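Local coordinates for protein putative pyrazinamidase/nicotinamidase (Streptococcus mutans, PDB 3S2S) that probably hydrolyses nicotinamide, and perhaps pyrazinamide, to the corresponding acid and ammonia as a zinc-binding amidase of the isochorismatase family, at residues Gly53-Gly58 / Lys100-His105. Numbering follows the deposited sequence.
Sequences GKLTAG and KLFPPH. With ZN (zinc ion), chain E.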
ATOM      1  N   GLY A  53     -21.895  -4.046 -26.426  1.00 30.08           N
ATOM      2  CA  GLY A  53     -21.021  -4.327 -25.293  1.00 27.33           C
ATOM      3  C   GLY A  53     -21.775  -4.795 -24.061  1.00 31.52           C
ATOM      4  O   GLY A  53     -22.869  -4.306 -23.757  1.00 34.05           O
ATOM      5  N   LYS A  54     -21.169  -5.727 -23.330  1.00 32.11           N
ATOM      6  CA  LYS A  54     -21.836  -6.380 -22.199  1.00 33.29           C
ATOM      7  C   LYS A  54     -22.183  -5.479 -21.006  1.00 32.45           C
ATOM      8  O   LYS A  54     -23.088  -5.785 -20.232  1.00 34.36           O
ATOM      9  CB  LYS A  54     -21.014  -7.583 -21.737  1.00 33.49           C
ATOM     10  CG  LYS A  54     -20.825  -8.635 -22.815  1.00 35.68           C
ATOM     11  CD  LYS A  54     -19.973  -9.779 -22.311  1.00 35.27           C
ATOM     12  CE  LYS A  54     -19.553 -10.685 -23.448  1.00 34.01           C
ATOM     13  NZ  LYS A  54     -18.618 -11.727 -22.974  1.00 30.85           N
ATOM     14  N   LEU A  55     -21.470  -4.373 -20.845  1.00 29.03           N
ATOM     15  CA  LEU A  55     -21.770  -3.446 -19.761  1.00 26.85           C
ATOM     16  C   LEU A  55     -21.617  -2.046 -20.304  1.00 27.89           C
ATOM     17  O   LEU A  55     -20.967  -1.184 -19.701  1.00 26.49           O
ATOM     18  CB  LEU A  55     -20.808  -3.665 -18.588  1.00 24.82           C
ATOM     19  CG  LEU A  55     -21.259  -3.125 -17.234  1.00 28.87           C
ATOM     20  CD1 LEU A  55     -22.644  -3.653 -16.866  1.00 35.25           C
ATOM     21  CD2 LEU A  55     -20.245  -3.497 -16.170  1.00 31.17           C
ATOM     22  N   THR A  56     -22.225  -1.819 -21.461  1.00 29.45           N
ATOM     23  CA  THR A  56     -21.928  -0.613 -22.210  1.00 29.15           C
ATOM     24  C   THR A  56     -22.612   0.639 -21.662  1.00 31.31           C
ATOM     25  O   THR A  56     -23.773   0.599 -21.255  1.00 35.17           O
ATOM     26  CB  THR A  56     -22.290  -0.781 -23.701  1.00 25.76           C
ATOM     27  OG1 THR A  56     -21.948   0.425 -24.393  1.00 29.72           O
ATOM     28  CG2 THR A  56     -23.783  -1.082 -23.868  1.00 31.93           C
ATOM     29  N   ALA A  57     -21.867   1.739 -21.657  1.00 26.44           N
ATOM     30  CA  ALA A  57     -22.392   3.062 -21.350  1.00 28.33           C
ATOM     31  C   ALA A  57     -23.061   3.687 -22.578  1.00 32.22           C
ATOM     32  O   ALA A  57     -23.726   4.711 -22.469  1.00 38.54           O
ATOM     33  CB  ALA A  57     -21.272   3.963 -20.846  1.00 26.98           C
ATOM     34  N   GLY A  58     -22.873   3.077 -23.747  1.00 29.46           N
ATOM     35  CA  GLY A  58     -23.620   3.473 -24.941  1.00 27.16           C
ATOM     36  C   GLY A  58     -23.242   4.798 -25.580  1.00 28.78           C
ATOM     37  O   GLY A  58     -22.069   5.146 -25.649  1.00 27.06           O
ATOM     38  N   LYS A 100     -20.937 -10.619  -8.287  1.00 28.68           N
ATOM     39  CA  LYS A 100     -22.332 -10.543  -7.870  1.00 35.59           C
ATOM     40  C   LYS A 100     -23.012  -9.247  -8.298  1.00 31.01           C
ATOM     41  O   LYS A 100     -24.235  -9.143  -8.254  1.00 35.23           O
ATOM     42  CB  LYS A 100     -22.436 -10.650  -6.345  1.00 42.75           C
ATOM     43  CG  LYS A 100     -22.144 -12.025  -5.777  1.00 57.72           C
ATOM     44  CD  LYS A 100     -22.258 -12.032  -4.250  1.00 64.93           C
ATOM     45  CE  LYS A 100     -21.090 -11.307  -3.571  1.00 68.00           C
ATOM     46  NZ  LYS A 100     -21.092  -9.824  -3.772  1.00 68.70           N
ATOM     47  N   LEU A 101     -22.223  -8.258  -8.695  1.00 28.42           N
ATOM     48  CA  LEU A 101     -22.728  -6.895  -8.843  1.00 26.63           C
ATOM     49  C   LEU A 101     -23.050  -6.525 -10.287  1.00 34.04           C
ATOM     50  O   LEU A 101     -23.912  -5.674 -10.540  1.00 33.82           O
ATOM     51  CB  LEU A 101     -21.713  -5.894  -8.276  1.00 27.49           C
ATOM     52  CG  LEU A 101     -21.426  -5.925  -6.776  1.00 30.18           C
ATOM     53  CD1 LEU A 101     -20.368  -4.872  -6.430  1.00 27.02           C
ATOM     54  CD2 LEU A 101     -22.702  -5.659  -6.011  1.00 32.49           C
ATOM     55  N   PHE A 102     -22.345  -7.149 -11.227  1.00 29.03           N
ATOM     56  CA  PHE A 102     -22.482  -6.799 -12.637  1.00 31.39           C
ATOM     57  C   PHE A 102     -22.420  -8.030 -13.520  1.00 30.44           C
ATOM     58  O   PHE A 102     -21.794  -9.032 -13.163  1.00 30.96           O
ATOM     59  CB  PHE A 102     -21.364  -5.843 -13.052  1.00 30.73           C
ATOM     60  CG  PHE A 102     -21.394  -4.519 -12.337  1.00 33.90           C
ATOM     61  CD1 PHE A 102     -22.403  -3.607 -12.582  1.00 38.60           C
ATOM     62  CD2 PHE A 102     -20.398  -4.174 -11.443  1.00 31.21           C
ATOM     63  CE1 PHE A 102     -22.422  -2.389 -11.933  1.00 40.73           C
ATOM     64  CE2 PHE A 102     -20.417  -2.962 -10.795  1.00 31.17           C
ATOM     65  CZ  PHE A 102     -21.422  -2.071 -11.030  1.00 33.49           C
ATOM     66  N   PRO A 103     -23.056  -7.953 -14.693  1.00 32.53           N
ATOM     67  CA  PRO A 103     -22.975  -9.042 -15.663  1.00 29.65           C
ATOM     68  C   PRO A 103     -21.522  -9.217 -16.066  1.00 31.58           C
ATOM     69  O   PRO A 103     -20.749  -8.258 -15.969  1.00 31.11           O
ATOM     70  CB  PRO A 103     -23.758  -8.506 -16.874  1.00 34.30           C
ATOM     71  CG  PRO A 103     -24.518  -7.342 -16.391  1.00 39.17           C
ATOM     72  CD  PRO A 103     -23.794  -6.790 -15.208  1.00 34.27           C
ATOM     73  N   PRO A 104     -21.154 -10.411 -16.539  1.00 28.41           N
ATOM     74  CA  PRO A 104     -19.801 -10.629 -17.051  1.00 28.17           C
ATOM     75  C   PRO A 104     -19.452  -9.559 -18.072  1.00 30.59           C
ATOM     76  O   PRO A 104     -20.302  -9.193 -18.887  1.00 31.33           O
ATOM     77  CB  PRO A 104     -19.906 -11.984 -17.751  1.00 33.81           C
ATOM     78  CG  PRO A 104     -21.065 -12.654 -17.102  1.00 32.60           C
ATOM     79  CD  PRO A 104     -22.034 -11.567 -16.777  1.00 29.91           C
ATOM     80  N   HIS A 105     -18.227  -9.054 -18.018  1.00 29.12           N
ATOM     81  CA  HIS A 105     -17.796  -7.992 -18.920  1.00 26.09           C
ATOM     82  C   HIS A 105     -16.282  -8.029 -18.986  1.00 23.84           C
ATOM     83  O   HIS A 105     -15.634  -8.438 -18.014  1.00 21.39           O
ATOM     84  CB  HIS A 105     -18.266  -6.636 -18.404  1.00 26.66           C
ATOM     85  CG  HIS A 105     -17.734  -6.291 -17.049  1.00 26.93           C
ATOM     86  ND1 HIS A 105     -18.356  -6.687 -15.886  1.00 25.20           N
ATOM     87  CD2 HIS A 105     -16.644  -5.584 -16.673  1.00 24.28           C
ATOM     88  CE1 HIS A 105     -17.665  -6.244 -14.849  1.00 27.23           C
ATOM     89  NE2 HIS A 105     -16.618  -5.576 -15.299  1.00 24.80           N
TER
HETATM   90 ZN    ZN E 184     -15.058  -4.937 -13.896  0.80 25.46          ZN
HETATM   91  O   HOH W   1     -15.943  -2.988 -13.795  1.00 35.79           O
HETATM   92  O   HOH W   2     -13.508  -4.064 -12.509  1.00 27.28           O
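At the zinc site beside the cacodylate-binding pocket, the loop 100-105, which supplies the metal ligand His105, meets the loop 53-58 where Leu55 packs on that histidine. Methyl CD2 of Leu55 sits over one face of the imidazole, 3.8 Å from the ring centroid and 15° off its normal, a CH-pi contact. With CG anti to the backbone N (chi1 -160°), the branched end of Leu55 reaches in between three residues of 100-105: CD2 also lies 4.1 Å from CB of Phe102, while CD1 rests on CD of Pro103 at 3.7 Å. A forked aliphatic side chain suits this place, because each methyl finds its own apolar partner.

The imidazole is gripped at both nitrogens. ND1 gives its hydrogen to Pro103 O at 2.9 Å in a nearly straight bond (173°), with the oxygen in the ring plane; NE2 binds the zinc ion at 2.2 Å. Bond and metal together fix the ring's rotation, and the carbonyl probably makes NE2 a stronger donor. Pro103 and Pro104, their phi restricted, hold a polyproline II-like conformation, consistent with a fixed Pro103 carbonyl. The long methylene chain of exposed Lys54 can lie alongside the Pro104 carbonyl, CB being 3.3 Å from Pro104 O.

After Leu55, Thr56 OG1 accepts from Gly58 N in an ST turn; Gly58, the N-cap of helix 59-62, has a positive phi that favours glycine. Asp87, His89, Glu98 and two waters complete the zinc coordination, an Asp/His/Glu/His set as in Streptococcus pneumoniae nicotinamidase, within the isochorismatase-like fold.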